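Local coordinates for periplasmic binding protein (Pseudomonas aeruginosa, PDB 2R79) that binds heme in the periplasm and probably delivers it to an inner-membrane heme transporter, at residues 146-151 and 199-204. Residues are numbered along the deposited sequence; the frame is centred on the assembly and turned at random.
Sequences LVIGNA and VIADRS. With HEM (protoporphyrin IX containing Fe), chain D.
The guanidinium of Arg203 lies flat between the heme and the amide of Asn150. HEM NA lies over the centre of one face, 3.4 Å from Arg203 CZ; on the opposite face the Asn150 amide stacks near the rim, its plane tilted by 18°. In the guanidinium plane, NH1 and NH2 both donate to propionate oxygen HEM O2A, NH1 at 3.0 Å, a fork that fixes the rotation. A bend at chi3 (41°) folds the arginine over the porphyrin, its side chain about 6 Å from that of axial ligand Tyr46, probably on the other heme face. Ile148 CG2 meets heme vinyl carbon CAC at 4.0 Å.

Behind this shell, Arg203 N donates to Gly149 O (3.0 Å). Asp202 ties the two loops together: OD1 takes Ala151 N on its syn lone pair (2.9 Å), Ser204 N on its anti one, closing an Asx turn, and Leu205 N, while OD2 takes Gly152 N. Parallel pairing continues toward both N-terminal ends, Gly149 N donating to Ala201 O, Ala201 N to Val147 O and Val147 N to Val199 O. The strands' C-terminal ends present Ile148 and Arg203 to the heme pocket. Strand 155-158 flanks 143-150, 232-235 flanks 197-202, and helix 248-259 packs on Val199.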
ATOM      1  N   LEU A 146      11.981  26.571  16.183  1.00 13.95           N
ATOM      2  CA  LEU A 146      12.391  25.445  15.336  1.00 14.87           C
ATOM      3  C   LEU A 146      13.388  24.656  16.187  1.00 14.20           C
ATOM      4  O   LEU A 146      14.390  25.205  16.643  1.00 14.13           O
ATOM      5  CB  LEU A 146      13.080  25.965  14.067  1.00 16.28           C
ATOM      6  CG  LEU A 146      13.634  25.102  12.915  1.00 18.04           C
ATOM      7  CD1 LEU A 146      14.260  23.833  13.423  1.00 15.19           C
ATOM      8  CD2 LEU A 146      12.541  24.792  11.942  1.00 18.44           C
ATOM      9  N   VAL A 147      13.121  23.377  16.407  1.00 16.11           N
ATOM     10  CA  VAL A 147      14.024  22.568  17.214  1.00 19.60           C
ATOM     11  C   VAL A 147      14.517  21.333  16.482  1.00 21.27           C
ATOM     12  O   VAL A 147      13.776  20.720  15.713  1.00 21.81           O
ATOM     13  CB  VAL A 147      13.352  22.107  18.529  1.00 19.84           C
ATOM     14  CG1 VAL A 147      12.922  23.312  19.353  1.00 22.72           C
ATOM     15  CG2 VAL A 147      12.157  21.226  18.220  1.00 21.01           C
ATOM     16  N   ILE A 148      15.778  20.983  16.712  1.00 21.20           N
ATOM     17  CA  ILE A 148      16.349  19.795  16.107  1.00 22.02           C
ATOM     18  C   ILE A 148      16.359  18.736  17.195  1.00 22.99           C
ATOM     19  O   ILE A 148      16.905  18.952  18.276  1.00 24.17           O
ATOM     20  CB  ILE A 148      17.791  20.007  15.635  1.00 21.86           C
ATOM     21  CG1 ILE A 148      17.865  21.183  14.657  1.00 21.17           C
ATOM     22  CG2 ILE A 148      18.285  18.732  14.961  1.00 22.69           C
ATOM     23  CD1 ILE A 148      16.942  21.050  13.458  1.00 21.66           C
ATOM     24  N   GLY A 149      15.749  17.591  16.913  1.00 23.24           N
ATOM     25  CA  GLY A 149      15.695  16.535  17.902  1.00 23.69           C
ATOM     26  C   GLY A 149      16.343  15.232  17.485  1.00 22.88           C
ATOM     27  O   GLY A 149      16.658  15.022  16.316  1.00 22.46           O
ATOM     28  N   ASN A 150      16.547  14.366  18.472  1.00 23.50           N
ATOM     29  CA  ASN A 150      17.143  13.048  18.287  1.00 26.18           C
ATOM     30  C   ASN A 150      16.199  12.102  19.011  1.00 27.00           C
ATOM     31  O   ASN A 150      16.348  11.858  20.212  1.00 28.85           O
ATOM     32  CB  ASN A 150      18.529  12.989  18.936  1.00 26.85           C
ATOM     33  CG  ASN A 150      19.298  11.733  18.560  1.00 29.12           C
ATOM     34  OD1 ASN A 150      20.373  11.461  19.098  1.00 34.37           O
ATOM     35  ND2 ASN A 150      18.754  10.968  17.632  1.00 27.36           N
ATOM     36  N   ALA A 151      15.227  11.572  18.283  1.00 25.61           N
ATOM     37  CA  ALA A 151      14.247  10.692  18.886  1.00 25.27           C
ATOM     38  C   ALA A 151      13.590  11.494  20.009  1.00 26.35           C
ATOM     39  O   ALA A 151      13.349  10.982  21.104  1.00 25.56           O
ATOM     40  CB  ALA A 151      14.915   9.443  19.435  1.00 25.04           C
ATOM     41  N   VAL A 199       8.300  23.937  15.207  1.00 17.01           N
ATOM     42  CA  VAL A 199       8.740  23.115  14.086  1.00 15.88           C
ATOM     43  C   VAL A 199       9.792  22.133  14.599  1.00 16.35           C
ATOM     44  O   VAL A 199      10.791  22.534  15.187  1.00 14.47           O
ATOM     45  CB  VAL A 199       9.328  23.985  12.947  1.00 17.32           C
ATOM     46  CG1 VAL A 199       9.901  23.082  11.840  1.00 17.53           C
ATOM     47  CG2 VAL A 199       8.234  24.877  12.361  1.00 14.49           C
ATOM     48  N   ILE A 200       9.552  20.845  14.383  1.00 17.50           N
ATOM     49  CA  ILE A 200      10.451  19.797  14.852  1.00 18.01           C
ATOM     50  C   ILE A 200      11.140  19.070  13.708  1.00 18.46           C
ATOM     51  O   ILE A 200      10.485  18.548  12.808  1.00 19.37           O
ATOM     52  CB  ILE A 200       9.684  18.732  15.649  1.00 20.28           C
ATOM     53  CG1 ILE A 200       8.828  19.404  16.717  1.00 22.67           C
ATOM     54  CG2 ILE A 200      10.658  17.733  16.255  1.00 20.54           C
ATOM     55  CD1 ILE A 200       7.430  18.825  16.813  1.00 23.54           C
ATOM     56  N   ALA A 201      12.463  19.044  13.750  1.00 17.13           N
ATOM     57  CA  ALA A 201      13.243  18.346  12.749  1.00 18.25           C
ATOM     58  C   ALA A 201      13.917  17.248  13.553  1.00 21.60           C
ATOM     59  O   ALA A 201      14.876  17.496  14.283  1.00 24.06           O
ATOM     60  CB  ALA A 201      14.274  19.269  12.136  1.00 16.35           C
ATOM     61  N   ASP A 202      13.391  16.037  13.449  1.00 22.71           N
ATOM     62  CA  ASP A 202      13.947  14.924  14.188  1.00 25.57           C
ATOM     63  C   ASP A 202      14.785  14.024  13.286  1.00 26.09           C
ATOM     64  O   ASP A 202      14.370  13.665  12.190  1.00 25.72           O
ATOM     65  CB  ASP A 202      12.818  14.124  14.839  1.00 28.07           C
ATOM     66  CG  ASP A 202      13.314  13.238  15.963  1.00 32.09           C
ATOM     67  OD1 ASP A 202      14.120  12.320  15.694  1.00 35.12           O
ATOM     68  OD2 ASP A 202      12.905  13.464  17.119  1.00 34.86           O
ATOM     69  N   ARG A 203      15.970  13.668  13.760  1.00 27.78           N
ATOM     70  CA  ARG A 203      16.883  12.813  13.013  1.00 31.22           C
ATOM     71  C   ARG A 203      16.399  11.366  12.891  1.00 31.65           C
ATOM     72  O   ARG A 203      16.651  10.714  11.883  1.00 32.38           O
ATOM     73  CB  ARG A 203      18.254  12.811  13.689  1.00 33.31           C
ATOM     74  CG  ARG A 203      18.992  14.134  13.634  1.00 39.04           C
ATOM     75  CD  ARG A 203      20.076  14.179  14.698  1.00 41.48           C
ATOM     76  NE  ARG A 203      20.778  12.902  14.810  1.00 43.23           N
ATOM     77  CZ  ARG A 203      21.699  12.630  15.732  1.00 44.10           C
ATOM     78  NH1 ARG A 203      22.039  13.545  16.633  1.00 43.59           N
ATOM     79  NH2 ARG A 203      22.276  11.437  15.757  1.00 44.09           N
ATOM     80  N   SER A 204      15.699  10.875  13.909  1.00 31.64           N
ATOM     81  CA  SER A 204      15.231   9.491  13.925  1.00 34.42           C
ATOM     82  C   SER A 204      13.731   9.245  13.765  1.00 34.08           C
ATOM     83  O   SER A 204      13.331   8.208  13.245  1.00 34.86           O
ATOM     84  CB  SER A 204      15.674   8.822  15.226  1.00 35.24           C
ATOM     85  OG  SER A 204      17.007   9.168  15.553  1.00 41.54           O
TER
HETATM   86  CHA HEM D 500      25.749  14.123  15.414  1.00 45.10           C
HETATM   87  CHB HEM D 500      23.023  11.847  12.004  1.00 44.32           C
HETATM   88  CHC HEM D 500      20.937  16.085  10.879  1.00 43.12           C
HETATM   89  CHD HEM D 500      23.689  18.376  14.186  1.00 45.22           C
HETATM   90  C1A HEM D 500      25.197  13.112  14.580  1.00 45.67           C
HETATM   91  C2A HEM D 500      25.488  11.685  14.646  1.00 47.40           C
HETATM   92  C3A HEM D 500      24.747  11.072  13.672  1.00 46.53           C
HETATM   93  C4A HEM D 500      23.965  12.097  13.026  1.00 44.47           C
HETATM   94  CMA HEM D 500      24.768   9.591  13.287  1.00 45.62           C
HETATM   95  CAA HEM D 500      26.417  10.942  15.607  1.00 50.53           C
HETATM   96  CBA HEM D 500      25.754  10.542  16.923  1.00 55.19           C
HETATM   97  CGA HEM D 500      25.455  11.735  17.817  1.00 58.75           C
HETATM   98  O1A HEM D 500      26.415  12.370  18.314  1.00 60.11           O
HETATM   99  O2A HEM D 500      24.258  12.043  18.018  1.00 60.38           O
HETATM  100  C1B HEM D 500      22.271  12.816  11.332  1.00 43.26           C
HETATM  101  C2B HEM D 500      21.292  12.545  10.288  1.00 44.87           C
HETATM  102  C3B HEM D 500      20.692  13.740   9.975  1.00 43.70           C
HETATM  103  C4B HEM D 500      21.323  14.740  10.819  1.00 42.99           C
HETATM  104  CMB HEM D 500      21.039  11.189   9.606  1.00 45.14           C
HETATM  105  CAB HEM D 500      19.712  13.982   9.012  1.00 43.64           C
HETATM  106  CBB HEM D 500      18.614  13.208   8.813  1.00 45.20           C
HETATM  107  C1C HEM D 500      21.521  17.077  11.680  1.00 43.15           C
HETATM  108  C2C HEM D 500      21.068  18.451  11.737  1.00 44.30           C
HETATM  109  C3C HEM D 500      21.787  19.092  12.692  1.00 45.24           C
HETATM  110  C4C HEM D 500      22.762  18.123  13.167  1.00 44.93           C
HETATM  111  CMC HEM D 500      19.995  19.091  10.869  1.00 44.97           C
HETATM  112  CAC HEM D 500      21.481  20.340  13.237  1.00 46.29           C
HETATM  113  CBC HEM D 500      22.138  21.483  12.926  1.00 46.88           C
HETATM  114  C1D HEM D 500      24.513  17.422  14.775  1.00 45.89           C
HETATM  115  C2D HEM D 500      25.391  17.717  15.880  1.00 47.85           C
HETATM  116  C3D HEM D 500      26.000  16.557  16.212  1.00 48.58           C
HETATM  117  C4D HEM D 500      25.452  15.505  15.350  1.00 46.09           C
HETATM  118  CMD HEM D 500      25.614  19.074  16.543  1.00 48.05           C
HETATM  119  CAD HEM D 500      27.141  16.501  17.226  1.00 50.36           C
HETATM  120  CBD HEM D 500      28.523  16.146  16.679  1.00 55.80           C
HETATM  121  CGD HEM D 500      29.102  17.193  15.728  1.00 58.71           C
HETATM  122  O1D HEM D 500      30.246  16.992  15.261  1.00 59.25           O
HETATM  123  O2D HEM D 500      28.428  18.212  15.448  1.00 60.62           O
HETATM  124  NA  HEM D 500      24.273  13.356  13.553  1.00 44.43           N
HETATM  125  NB  HEM D 500      22.328  14.180  11.620  1.00 43.68           N
HETATM  126  NC  HEM D 500      22.580  16.875  12.554  1.00 43.63           N
HETATM  127  ND  HEM D 500      24.557  16.066  14.435  1.00 44.77           N
HETATM  128 FE   HEM D 500      23.578  15.142  12.923  1.00 40.45          FE